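Local coordinates for protein sialyltransferase 0160 (Photobacterium damselae, PDB 4R84) that transfers sialic acid from a CMP-sialic acid donor to acceptor sugars, probably within a cleft between the two Rossmann-like domains of a GT-B fold, at residues S354-T365 against D399-G410; L442-A450 against I457-T468. All blocks are in the same frame, centred on the assembly; numbering follows the deposited sequence.

Contact 1: S354-T365 against D399-G410; sequences SPLPNFIFTGTT and DYDLFFKGHPAG. With CA (calcium ion), chain F; CSF (cytidine-5'-monophosphate-3-fluoro-N-acetyl-neuraminic acid), chain E.
Thr365 lays its methyl CG2 over one face of the His407 imidazole, 3.7 Å from the ring centroid, a CH-pi contact at the ligand end of two paired parallel strands. The ring is further fixed in its own plane, where ND1 of His407 accepts the N-H of Ala409 at 2.9 Å. With CG anti to the backbone N (chi1 -168°), His407 turns NE2 toward the sialic acid carboxylate of the bound CMP-3F-Neu5Ac and donates to its OAA at 3.0 Å; a second bond, to OBA, is weak. Lys405 reads the cytosine: its chain, bent at chi2 and chi4, brings NZ within 2.8 Å of the base oxygen O2, and the same NZ is held by Gly406 O and Ala429 O. The exocyclic amino group N4 donates to two backbone carbonyls, Gly363 O and Lys405 O, one from each segment.

At the other end a calcium ion ties the segments together. Asp401 gives it OD2 at 2.4 Å, while OD1 accepts Ser354 OG (2.8 Å) on its syn lone pair. The carbonyls of Ser354 and Leu356, Asn358 OD1, two waters and Tyr351 O complete the shell. Asn358 OD1 also touches Phe403 CE1, the amide standing nearly upright to the ring.

Between these ends six backbone hydrogen bonds join the strands in register, from Asp401 N to Pro357 O through Gly363 N to Lys405 O. Phe361 and Phe404 run side by side with their ring edges together, CD2 of Phe361 lying 3.8 Å from CD1 of Phe404. Strands 358-362 and 401-405, with helix 373-388 between them in the chain, form a beta-alpha-beta unit: the helix packs on Phe361 and Leu402, strand 445-447 adjoins 358-362, and strand 425-427 flanks 401-405.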
loop_
_atom_site.group_PDB
_atom_site.type_symbol
_atom_site.label_atom_id
_atom_site.label_comp_id
_atom_site.label_asym_id
_atom_site.label_seq_id
_atom_site.Cartn_x
_atom_site.Cartn_y
_atom_site.Cartn_z
ATOM N N SER A 354 -3.929 12.978 30.452
ATOM C CA SER A 354 -2.908 13.543 31.337
ATOM C C SER A 354 -1.999 14.470 30.524
ATOM O O SER A 354 -1.732 14.210 29.360
ATOM C CB SER A 354 -2.099 12.428 32.001
ATOM O OG SER A 354 -0.874 12.908 32.542
ATOM N N PRO A 355 -1.513 15.563 31.129
ATOM C CA PRO A 355 -0.719 16.500 30.323
ATOM C C PRO A 355 0.707 16.005 30.025
ATOM O O PRO A 355 1.415 16.645 29.248
ATOM C CB PRO A 355 -0.696 17.759 31.189
ATOM C CG PRO A 355 -0.789 17.230 32.583
ATOM C CD PRO A 355 -1.719 16.049 32.502
ATOM N N LEU A 356 1.112 14.880 30.604
ATOM C CA LEU A 356 2.424 14.314 30.290
ATOM C C LEU A 356 2.539 13.865 28.837
ATOM O O LEU A 356 1.550 13.487 28.227
ATOM C CB LEU A 356 2.747 13.121 31.191
ATOM C CG LEU A 356 3.052 13.423 32.659
ATOM C CD1 LEU A 356 3.437 12.124 33.374
ATOM C CD2 LEU A 356 4.163 14.449 32.738
ATOM N N PRO A 357 3.763 13.905 28.283
ATOM C CA PRO A 357 3.991 13.318 26.963
ATOM C C PRO A 357 3.740 11.825 27.015
ATOM O O PRO A 357 3.735 11.217 28.092
ATOM C CB PRO A 357 5.462 13.627 26.676
ATOM C CG PRO A 357 6.080 13.833 28.041
ATOM C CD PRO A 357 5.001 14.456 28.873
ATOM N N ASN A 358 3.531 11.235 25.848
ATOM C CA ASN A 358 3.035 9.871 25.759
ATOM C C ASN A 358 4.069 8.857 25.267
ATOM O O ASN A 358 4.791 9.098 24.301
ATOM C CB ASN A 358 1.790 9.886 24.860
ATOM C CG ASN A 358 0.760 10.903 25.351
ATOM O OD1 ASN A 358 0.341 10.841 26.506
ATOM N ND2 ASN A 358 0.407 11.876 24.506
ATOM N N PHE A 359 4.130 7.726 25.969
ATOM C CA PHE A 359 5.063 6.645 25.682
ATOM C C PHE A 359 4.304 5.385 25.368
ATOM O O PHE A 359 3.463 4.974 26.155
ATOM C CB PHE A 359 6.002 6.424 26.891
ATOM C CG PHE A 359 6.634 5.041 26.980
ATOM C CD1 PHE A 359 7.427 4.531 25.956
ATOM C CD2 PHE A 359 6.476 4.275 28.132
ATOM C CE1 PHE A 359 8.032 3.271 26.065
ATOM C CE2 PHE A 359 7.080 3.008 28.255
ATOM C CZ PHE A 359 7.853 2.504 27.215
ATOM N N ILE A 360 4.577 4.789 24.209
ATOM C CA ILE A 360 4.047 3.470 23.914
ATOM C C ILE A 360 5.117 2.411 24.055
ATOM O O ILE A 360 6.156 2.472 23.393
ATOM C CB ILE A 360 3.480 3.373 22.484
ATOM C CG1 ILE A 360 2.273 4.278 22.323
ATOM C CG2 ILE A 360 3.103 1.929 22.189
ATOM C CD1 ILE A 360 1.722 4.264 20.889
ATOM N N PHE A 361 4.845 1.422 24.900
ATOM C CA PHE A 361 5.672 0.229 24.959
ATOM C C PHE A 361 5.145 -0.801 23.964
ATOM O O PHE A 361 3.967 -1.155 24.010
ATOM C CB PHE A 361 5.685 -0.371 26.370
ATOM C CG PHE A 361 6.417 -1.684 26.459
ATOM C CD1 PHE A 361 7.792 -1.708 26.578
ATOM C CD2 PHE A 361 5.731 -2.892 26.424
ATOM C CE1 PHE A 361 8.477 -2.916 26.661
ATOM C CE2 PHE A 361 6.416 -4.105 26.500
ATOM C CZ PHE A 361 7.789 -4.108 26.617
ATOM N N THR A 362 6.027 -1.311 23.109
ATOM C CA THR A 362 5.603 -2.330 22.150
ATOM C C THR A 362 5.927 -3.727 22.672
ATOM O O THR A 362 7.099 -4.099 22.814
ATOM C CB THR A 362 6.278 -2.131 20.785
ATOM O OG1 THR A 362 7.692 -2.211 20.936
ATOM C CG2 THR A 362 5.934 -0.759 20.208
ATOM N N GLY A 363 4.894 -4.513 22.951
ATOM C CA GLY A 363 5.100 -5.851 23.489
ATOM C C GLY A 363 5.454 -6.888 22.434
ATOM O O GLY A 363 5.382 -6.623 21.239
ATOM N N THR A 364 5.859 -8.075 22.877
ATOM C CA THR A 364 6.041 -9.195 21.957
ATOM C C THR A 364 5.394 -10.444 22.529
ATOM O O THR A 364 4.722 -10.387 23.555
ATOM C CB THR A 364 7.524 -9.471 21.673
ATOM O OG1 THR A 364 7.636 -10.379 20.565
ATOM C CG2 THR A 364 8.201 -10.055 22.918
ATOM N N THR A 365 5.581 -11.573 21.855
ATOM C CA THR A 365 5.047 -12.827 22.357
ATOM C C THR A 365 6.095 -13.548 23.198
ATOM O O THR A 365 6.618 -12.986 24.151
ATOM C CB THR A 365 4.562 -13.742 21.207
ATOM O OG1 THR A 365 5.619 -13.915 20.255
ATOM C CG2 THR A 365 3.382 -13.113 20.510
ATOM N N ASP A 399 9.385 11.986 32.530
ATOM C CA ASP A 399 8.133 11.329 32.905
ATOM C C ASP A 399 7.172 11.277 31.733
ATOM O O ASP A 399 6.900 12.304 31.119
ATOM C CB ASP A 399 7.483 12.043 34.094
ATOM C CG ASP A 399 8.360 12.021 35.328
ATOM O OD1 ASP A 399 9.006 10.976 35.572
ATOM O OD2 ASP A 399 8.416 13.051 36.038
ATOM N N TYR A 400 6.663 10.080 31.433
ATOM C CA TYR A 400 5.660 9.900 30.382
ATOM C C TYR A 400 4.396 9.234 30.921
ATOM O O TYR A 400 4.447 8.458 31.881
ATOM C CB TYR A 400 6.207 9.015 29.263
ATOM C CG TYR A 400 7.309 9.599 28.417
ATOM C CD1 TYR A 400 8.639 9.479 28.815
ATOM C CD2 TYR A 400 7.038 10.207 27.196
ATOM C CE1 TYR A 400 9.670 9.978 28.036
ATOM C CE2 TYR A 400 8.063 10.725 26.411
ATOM C CZ TYR A 400 9.375 10.598 26.834
ATOM O OH TYR A 400 10.401 11.096 26.060
ATOM N N ASP A 401 3.265 9.509 30.281
ATOM C CA ASP A 401 2.091 8.662 30.436
ATOM C C ASP A 401 2.317 7.342 29.703
ATOM O O ASP A 401 2.798 7.339 28.561
ATOM C CB ASP A 401 0.840 9.348 29.891
ATOM C CG ASP A 401 0.477 10.590 30.657
ATOM O OD1 ASP A 401 0.651 10.596 31.903
ATOM O OD2 ASP A 401 -0.010 11.547 30.020
ATOM N N LEU A 402 1.967 6.232 30.349
ATOM C CA LEU A 402 2.212 4.901 29.794
ATOM C C LEU A 402 1.042 4.371 28.975
ATOM O O LEU A 402 -0.117 4.419 29.392
ATOM C CB LEU A 402 2.567 3.875 30.882
ATOM C CG LEU A 402 3.940 3.906 31.582
ATOM C CD1 LEU A 402 4.409 5.284 32.007
ATOM C CD2 LEU A 402 3.922 2.946 32.764
ATOM N N PHE A 403 1.392 3.891 27.790
ATOM C CA PHE A 403 0.484 3.226 26.868
ATOM C C PHE A 403 1.109 1.896 26.470
ATOM O O PHE A 403 2.336 1.777 26.377
ATOM C CB PHE A 403 0.233 4.079 25.626
ATOM C CG PHE A 403 -0.570 5.319 25.891
ATOM C CD1 PHE A 403 0.015 6.445 26.465
ATOM C CD2 PHE A 403 -1.911 5.369 25.543
ATOM C CE1 PHE A 403 -0.734 7.591 26.703
ATOM C CE2 PHE A 403 -2.662 6.509 25.782
ATOM C CZ PHE A 403 -2.077 7.615 26.365
ATOM N N PHE A 404 0.268 0.903 26.229
ATOM C CA PHE A 404 0.737 -0.426 25.879
ATOM C C PHE A 404 0.199 -0.838 24.531
ATOM O O PHE A 404 -1.013 -0.832 24.319
ATOM C CB PHE A 404 0.299 -1.440 26.948
ATOM C CG PHE A 404 0.674 -2.866 26.638
ATOM C CD1 PHE A 404 1.993 -3.211 26.393
ATOM C CD2 PHE A 404 -0.283 -3.877 26.673
ATOM C CE1 PHE A 404 2.351 -4.527 26.131
ATOM C CE2 PHE A 404 0.064 -5.200 26.420
ATOM C CZ PHE A 404 1.386 -5.536 26.145
ATOM N N LYS A 405 1.088 -1.190 23.604
ATOM C CA LYS A 405 0.626 -1.813 22.358
ATOM C C LYS A 405 1.133 -3.242 22.345
ATOM O O LYS A 405 2.302 -3.508 22.027
ATOM C CB LYS A 405 1.094 -1.040 21.119
ATOM C CG LYS A 405 0.685 -1.710 19.787
ATOM C CD LYS A 405 -0.765 -2.128 19.856
ATOM C CE LYS A 405 -1.249 -2.745 18.556
ATOM N NZ LYS A 405 -0.709 -4.088 18.182
ATOM N N GLY A 406 0.262 -4.158 22.754
ATOM C CA GLY A 406 0.635 -5.549 22.813
ATOM C C GLY A 406 0.752 -6.167 21.437
ATOM O O GLY A 406 0.171 -5.670 20.452
ATOM N N HIS A 407 1.502 -7.262 21.362
ATOM C CA HIS A 407 1.566 -8.063 20.139
ATOM C C HIS A 407 0.195 -8.686 19.903
ATOM O O HIS A 407 -0.470 -9.109 20.842
ATOM C CB HIS A 407 2.651 -9.146 20.269
ATOM C CG HIS A 407 2.998 -9.837 18.984
ATOM N ND1 HIS A 407 2.157 -10.742 18.367
ATOM C CD2 HIS A 407 4.114 -9.778 18.218
ATOM C CE1 HIS A 407 2.737 -11.205 17.273
ATOM N NE2 HIS A 407 3.924 -10.640 17.160
ATOM N N PRO A 408 -0.253 -8.722 18.644
ATOM C CA PRO A 408 -1.582 -9.289 18.376
ATOM C C PRO A 408 -1.737 -10.738 18.849
ATOM O O PRO A 408 -2.854 -11.163 19.137
ATOM C CB PRO A 408 -1.705 -9.200 16.847
ATOM C CG PRO A 408 -0.281 -8.973 16.336
ATOM C CD PRO A 408 0.405 -8.200 17.431
ATOM N N ALA A 409 -0.637 -11.484 18.912
ATOM C CA ALA A 409 -0.694 -12.895 19.297
ATOM C C ALA A 409 -0.301 -13.107 20.758
ATOM O O ALA A 409 -0.016 -14.239 21.182
ATOM C CB ALA A 409 0.197 -13.722 18.375
ATOM N N GLY A 410 -0.277 -12.020 21.524
ATOM C CA GLY A 410 0.246 -12.070 22.877
ATOM C C GLY A 410 -0.590 -12.862 23.866
ATOM O O GLY A 410 -0.051 -13.422 24.815
HETATM CA CA CA F . -0.604 12.582 27.939
HETATM C C5A CSF E . 9.925 -12.392 13.369
HETATM C C4A CSF E . 8.827 -12.289 12.318
HETATM C C2A CSF E . 7.243 -11.523 14.138
HETATM O O6A CSF E . 8.366 -11.611 15.034
HETATM C C6A CSF E . 9.641 -11.360 14.453
HETATM C C3A CSF E . 7.444 -12.482 12.950
HETATM O O4A CSF E . 9.059 -13.282 11.311
HETATM N N5A CSF E . 11.207 -12.117 12.759
HETATM C C7A CSF E . 10.672 -11.479 15.557
HETATM C C8A CSF E . 10.407 -10.445 16.637
HETATM C C9A CSF E . 11.554 -10.421 17.639
HETATM O O9A CSF E . 11.264 -9.406 18.600
HETATM O O8A CSF E . 10.326 -9.166 16.010
HETATM O O7A CSF E . 10.587 -12.778 16.145
HETATM C C1A CSF E . 5.989 -11.910 14.894
HETATM O OBA CSF E . 4.887 -11.794 14.322
HETATM O OAA CSF E . 6.080 -12.347 16.066
HETATM O O1A CSF E . 7.052 -10.216 13.593
HETATM O O2A CSF E . 7.812 -7.850 13.430
HETATM N N1 CSF E . 2.846 -5.859 15.990
HETATM C C2 CSF E . 2.078 -4.884 16.645
HETATM N N3 CSF E . 2.366 -4.547 17.922
HETATM C C4 CSF E . 3.399 -5.149 18.550
HETATM C C5 CSF E . 4.160 -6.128 17.912
HETATM C C6 CSF E . 3.854 -6.483 16.603
HETATM C "C3'" CSF E . 4.193 -5.963 13.060
HETATM C "C2'" CSF E . 2.981 -5.244 13.592
HETATM C "C1'" CSF E . 2.458 -6.224 14.617
HETATM O "O4'" CSF E . 2.982 -7.511 14.282
HETATM C "C4'" CSF E . 3.725 -7.400 13.069
HETATM P PA CSF E . 7.076 -8.787 14.355
HETATM O "O5'" CSF E . 5.583 -8.253 14.294
HETATM C "C5'" CSF E . 4.860 -8.401 13.081
HETATM O "O3'" CSF E . 4.566 -5.481 11.775
HETATM O "O2'" CSF E . 1.978 -5.136 12.572
HETATM N N4 CSF E . 3.691 -4.812 19.831
HETATM O O2 CSF E . 1.125 -4.336 16.030
HETATM O O3A CSF E . 7.455 -8.899 15.807
HETATM C C10 CSF E . 12.261 -12.929 12.876
HETATM O O10 CSF E . 12.198 -14.016 13.433
HETATM C C11 CSF E . 13.545 -12.406 12.293
HETATM F F3A CSF E . 7.306 -13.772 13.408
HETATM O O HOH W 1 -2.439 10.866 28.618
HETATM O O HOH W 2 -0.199 14.303 26.422
HETATM O O HOH W 3 2.716 -8.199 23.655
#

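Contact 2: L442-A450 against I457-T468; sequences LPDTVAGIA and IPADKVNFIVFT. With CSF (cytidine-5'-monophosphate-3-fluoro-N-acetyl-neuraminic acid), chain E.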
loop_
_atom_site.group_PDB
_atom_site.type_symbol
_atom_site.label_atom_id
_atom_site.label_comp_id
_atom_site.label_asym_id
_atom_site.label_seq_id
_atom_site.Cartn_x
_atom_site.Cartn_y
_atom_site.Cartn_z
ATOM N N LEU A 442 1.348 8.600 16.033
ATOM C CA LEU A 442 2.492 8.178 16.837
ATOM C C LEU A 442 2.573 9.021 18.099
ATOM O O LEU A 442 2.216 10.205 18.089
ATOM C CB LEU A 442 3.791 8.279 16.046
ATOM C CG LEU A 442 3.943 7.196 14.976
ATOM C CD1 LEU A 442 5.138 7.500 14.118
ATOM C CD2 LEU A 442 4.072 5.807 15.602
ATOM N N PRO A 443 3.056 8.418 19.190
ATOM C CA PRO A 443 3.180 9.148 20.453
ATOM C C PRO A 443 4.456 9.968 20.487
ATOM O O PRO A 443 5.107 10.130 19.455
ATOM C CB PRO A 443 3.230 8.028 21.482
ATOM C CG PRO A 443 4.033 6.968 20.776
ATOM C CD PRO A 443 3.488 7.014 19.338
ATOM N N ASP A 444 4.804 10.479 21.663
ATOM C CA ASP A 444 6.038 11.228 21.809
ATOM C C ASP A 444 7.257 10.316 21.787
ATOM O O ASP A 444 8.307 10.681 21.260
ATOM C CB ASP A 444 5.997 12.057 23.087
ATOM C CG ASP A 444 4.916 13.106 23.043
ATOM O OD1 ASP A 444 5.138 14.121 22.363
ATOM O OD2 ASP A 444 3.847 12.918 23.665
ATOM N N THR A 445 7.116 9.111 22.332
ATOM C CA THR A 445 8.232 8.186 22.309
ATOM C C THR A 445 7.721 6.753 22.279
ATOM O O THR A 445 6.654 6.446 22.820
ATOM C CB THR A 445 9.186 8.400 23.523
ATOM O OG1 THR A 445 10.481 7.873 23.222
ATOM C CG2 THR A 445 8.654 7.732 24.807
ATOM N N VAL A 446 8.492 5.897 21.618
ATOM C CA VAL A 446 8.168 4.485 21.458
ATOM C C VAL A 446 9.356 3.644 21.855
ATOM O O VAL A 446 10.464 3.899 21.409
ATOM C CB VAL A 446 7.798 4.147 20.005
ATOM C CG1 VAL A 446 7.361 2.671 19.895
ATOM C CG2 VAL A 446 6.709 5.074 19.506
ATOM N N ALA A 447 9.128 2.618 22.665
ATOM C CA ALA A 447 10.218 1.725 23.021
ATOM C C ALA A 447 9.673 0.350 23.319
ATOM O O ALA A 447 8.483 0.189 23.570
ATOM C CB ALA A 447 10.991 2.255 24.238
ATOM N N GLY A 448 10.552 -0.642 23.308
ATOM C CA GLY A 448 10.122 -1.988 23.617
ATOM C C GLY A 448 10.822 -3.041 22.799
ATOM O O GLY A 448 11.949 -2.859 22.363
ATOM N N ILE A 449 10.139 -4.154 22.573
ATOM C CA ILE A 449 10.782 -5.284 21.937
ATOM C C ILE A 449 10.873 -5.062 20.438
ATOM O O ILE A 449 9.916 -4.581 19.832
ATOM C CB ILE A 449 10.011 -6.593 22.232
ATOM C CG1 ILE A 449 9.683 -6.712 23.727
ATOM C CG2 ILE A 449 10.780 -7.797 21.706
ATOM C CD1 ILE A 449 10.893 -6.639 24.682
ATOM N N ALA A 450 12.020 -5.404 19.852
ATOM C CA ALA A 450 12.247 -5.260 18.414
ATOM C C ALA A 450 11.118 -5.840 17.595
ATOM O O ALA A 450 10.540 -6.861 17.950
ATOM C CB ALA A 450 13.545 -5.907 18.008
ATOM N N ILE A 457 9.001 4.395 12.154
ATOM C CA ILE A 457 8.928 5.404 13.200
ATOM C C ILE A 457 10.090 6.377 13.028
ATOM O O ILE A 457 11.235 5.940 12.922
ATOM C CB ILE A 457 9.008 4.786 14.598
ATOM C CG1 ILE A 457 7.947 3.696 14.791
ATOM C CG2 ILE A 457 8.869 5.867 15.663
ATOM C CD1 ILE A 457 8.060 3.004 16.144
ATOM N N PRO A 458 9.800 7.694 12.996
ATOM C CA PRO A 458 10.875 8.693 12.942
ATOM C C PRO A 458 11.869 8.463 14.064
ATOM O O PRO A 458 11.459 8.121 15.185
ATOM C CB PRO A 458 10.136 10.023 13.115
ATOM C CG PRO A 458 8.740 9.748 12.607
ATOM C CD PRO A 458 8.462 8.316 13.015
ATOM N N ALA A 459 13.158 8.602 13.764
ATOM C CA ALA A 459 14.214 8.329 14.730
ATOM C C ALA A 459 14.005 9.067 16.053
ATOM O O ALA A 459 14.291 8.526 17.123
ATOM C CB ALA A 459 15.569 8.686 14.143
ATOM N N ASP A 460 13.506 10.300 15.973
ATOM C CA ASP A 460 13.333 11.127 17.164
ATOM C C ASP A 460 12.306 10.538 18.133
ATOM O O ASP A 460 12.293 10.879 19.318
ATOM C CB ASP A 460 12.931 12.555 16.775
ATOM C CG ASP A 460 11.656 12.605 15.948
ATOM O OD1 ASP A 460 11.047 11.545 15.709
ATOM O OD2 ASP A 460 11.253 13.714 15.541
ATOM N N LYS A 461 11.462 9.633 17.639
ATOM C CA LYS A 461 10.427 9.031 18.468
ATOM C C LYS A 461 10.806 7.619 18.942
ATOM O O LYS A 461 10.082 7.001 19.722
ATOM C CB LYS A 461 9.093 9.001 17.699
ATOM C CG LYS A 461 8.403 10.350 17.581
ATOM C CD LYS A 461 7.084 10.220 16.821
ATOM C CE LYS A 461 6.422 11.571 16.608
ATOM N NZ LYS A 461 5.900 12.142 17.866
ATOM N N VAL A 462 11.944 7.108 18.486
ATOM C CA VAL A 462 12.394 5.801 18.941
ATOM C C VAL A 462 13.334 5.933 20.130
ATOM O O VAL A 462 14.415 6.493 20.001
ATOM C CB VAL A 462 13.111 5.027 17.814
ATOM C CG1 VAL A 462 13.627 3.694 18.325
ATOM C CG2 VAL A 462 12.170 4.828 16.632
ATOM N N ASN A 463 12.930 5.404 21.282
ATOM C CA ASN A 463 13.754 5.574 22.485
ATOM C C ASN A 463 14.809 4.484 22.649
ATOM O O ASN A 463 16.009 4.765 22.669
ATOM C CB ASN A 463 12.874 5.620 23.731
ATOM C CG ASN A 463 13.490 6.457 24.842
ATOM O OD1 ASN A 463 14.505 6.080 25.421
ATOM N ND2 ASN A 463 12.864 7.591 25.151
ATOM N N PHE A 464 14.365 3.237 22.766
ATOM C CA PHE A 464 15.275 2.090 22.767
ATOM C C PHE A 464 14.552 0.892 22.188
ATOM O O PHE A 464 13.321 0.855 22.146
ATOM C CB PHE A 464 15.803 1.744 24.169
ATOM C CG PHE A 464 14.742 1.334 25.158
ATOM C CD1 PHE A 464 14.219 0.045 25.153
ATOM C CD2 PHE A 464 14.312 2.217 26.132
ATOM C CE1 PHE A 464 13.261 -0.335 26.063
ATOM C CE2 PHE A 464 13.363 1.838 27.060
ATOM C CZ PHE A 464 12.841 0.560 27.036
ATOM N N ILE A 465 15.336 -0.087 21.757
ATOM C CA ILE A 465 14.800 -1.323 21.211
ATOM C C ILE A 465 15.443 -2.525 21.874
ATOM O O ILE A 465 16.670 -2.591 21.998
ATOM C CB ILE A 465 15.028 -1.393 19.716
ATOM C CG1 ILE A 465 14.334 -0.212 19.041
ATOM C CG2 ILE A 465 14.453 -2.671 19.173
ATOM C CD1 ILE A 465 14.467 -0.214 17.543
ATOM N N VAL A 466 14.611 -3.474 22.298
ATOM C CA VAL A 466 15.094 -4.656 22.997
ATOM C C VAL A 466 15.126 -5.881 22.102
ATOM O O VAL A 466 14.113 -6.239 21.500
ATOM C CB VAL A 466 14.221 -4.963 24.203
ATOM C CG1 VAL A 466 14.697 -6.246 24.880
ATOM C CG2 VAL A 466 14.263 -3.784 25.177
ATOM N N PHE A 467 16.291 -6.511 21.996
ATOM C CA PHE A 467 16.367 -7.782 21.298
ATOM C C PHE A 467 16.354 -8.920 22.295
ATOM O O PHE A 467 16.931 -8.816 23.361
ATOM C CB PHE A 467 17.600 -7.834 20.422
ATOM C CG PHE A 467 17.515 -6.910 19.271
ATOM C CD1 PHE A 467 17.781 -5.568 19.435
ATOM C CD2 PHE A 467 17.110 -7.371 18.031
ATOM C CE1 PHE A 467 17.676 -4.696 18.365
ATOM C CE2 PHE A 467 17.002 -6.509 16.968
ATOM C CZ PHE A 467 17.282 -5.173 17.134
ATOM N N THR A 468 15.636 -9.977 21.952
ATOM C CA THR A 468 15.455 -11.111 22.847
ATOM C C THR A 468 16.181 -12.343 22.288
ATOM O O THR A 468 16.576 -12.354 21.128
ATOM C CB THR A 468 13.964 -11.426 23.031
ATOM O OG1 THR A 468 13.373 -11.615 21.747
ATOM C CG2 THR A 468 13.237 -10.294 23.739
HETATM C C5A CSF E . 9.925 -12.392 13.369
HETATM C C4A CSF E . 8.827 -12.289 12.318
HETATM C C2A CSF E . 7.243 -11.523 14.138
HETATM O O6A CSF E . 8.366 -11.611 15.034
HETATM C C6A CSF E . 9.641 -11.360 14.453
HETATM C C3A CSF E . 7.444 -12.482 12.950
HETATM O O4A CSF E . 9.059 -13.282 11.311
HETATM N N5A CSF E . 11.207 -12.117 12.759
HETATM C C7A CSF E . 10.672 -11.479 15.557
HETATM C C8A CSF E . 10.407 -10.445 16.637
HETATM C C9A CSF E . 11.554 -10.421 17.639
HETATM O O9A CSF E . 11.264 -9.406 18.600
HETATM O O8A CSF E . 10.326 -9.166 16.010
HETATM O O7A CSF E . 10.587 -12.778 16.145
HETATM C C1A CSF E . 5.989 -11.910 14.894
HETATM O OBA CSF E . 4.887 -11.794 14.322
HETATM O OAA CSF E . 6.080 -12.347 16.066
HETATM O O1A CSF E . 7.052 -10.216 13.593
HETATM O O2A CSF E . 7.812 -7.850 13.430
HETATM N N1 CSF E . 2.846 -5.859 15.990
HETATM C C2 CSF E . 2.078 -4.884 16.645
HETATM N N3 CSF E . 2.366 -4.547 17.922
HETATM C C4 CSF E . 3.399 -5.149 18.550
HETATM C C5 CSF E . 4.160 -6.128 17.912
HETATM C C6 CSF E . 3.854 -6.483 16.603
HETATM C "C3'" CSF E . 4.193 -5.963 13.060
HETATM C "C2'" CSF E . 2.981 -5.244 13.592
HETATM C "C1'" CSF E . 2.458 -6.224 14.617
HETATM O "O4'" CSF E . 2.982 -7.511 14.282
HETATM C "C4'" CSF E . 3.725 -7.400 13.069
HETATM P PA CSF E . 7.076 -8.787 14.355
HETATM O "O5'" CSF E . 5.583 -8.253 14.294
HETATM C "C5'" CSF E . 4.860 -8.401 13.081
HETATM O "O3'" CSF E . 4.566 -5.481 11.775
HETATM O "O2'" CSF E . 1.978 -5.136 12.572
HETATM N N4 CSF E . 3.691 -4.812 19.831
HETATM O O2 CSF E . 1.125 -4.336 16.030
HETATM O O3A CSF E . 7.455 -8.899 15.807
HETATM C C10 CSF E . 12.261 -12.929 12.876
HETATM O O10 CSF E . 12.198 -14.016 13.433
HETATM C C11 CSF E . 13.545 -12.406 12.293
HETATM F F3A CSF E . 7.306 -13.772 13.408
HETATM O O HOH W 4 12.041 9.654 21.900
#
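Ala447 CB sits over the centre of the Phe464 ring, 3.6 Å from its centroid, and Ala450 CB lies over a face of Phe467, offset toward the rim. Phe464 takes chi1 62°, with CG between its backbone N and carbonyl carbon, which folds the ring back across Ala447. Ile465 CG2 packs closely on Ala450 CA, at 3.5 Å. Val446 CG1 rests on Ile457 CD1, and Leu442 CD1 meets Pro458 CD at 3.6 Å.

Backbone bonds pair the two segments in parallel, with a beta bulge shifting the register by one between Val446 and Gly448. Val446 N donates to Lys461 O before the bulge and Val446 O accepts Asn463 N; at the bulge Gly448 N reaches Phe464 O only weakly. Regular pairing resumes where Val466 N meets Gly448 O at 2.7 Å. This carries the parallel sheet of the Rossmann-type domain on to strand 462-468, helix 373-388 packing on Phe464 and helix 483-490 on Phe467.

Side-chain polar bonds lie at the N-terminal end of the two segments. Lys461 NZ donates to Pro443 O at 2.7 Å, coming from above the carbonyl plane. Asn463 ND2 points in its amide plane to Thr445 OG1 (3.1 Å) and also serves Leu396 O, while a water joins that hydroxyl to Asp460 O.

Ala450 O accepts hydrogen bonds from O9A (2.7 Å) and O8A (3.0 Å) of the bound donor analogue. With Ala450 N tied to Val466 O and its methyl packed against Ile465 CG2 and Phe467, this is consistent with Ala450 O helping to recognise the glycerol tail of sialic acid.

Contacts 1 and 2, their centres about 10 Å apart, meet along strands 358-362 and 445-447, neighbours in one parallel sheet; Thr362 N donates, probably, to Ala447 O at 2.9 Å. Near the calcium end a side chain adds to this seam, Asp444 OD2 lying 2.8 Å from Asn358 N in a probable hydrogen bond, so a residue of contact 2 braces the backbone of a calcium ligand in contact 1. Both contacts then reach the same donor analogue by different parts: 354-365 with 399-410 addresses cytosine and carboxylate, whereas 442-450 offers a carbonyl to the sugar's tail. Glu434, Phe433 and Ser451 add further bonds to it.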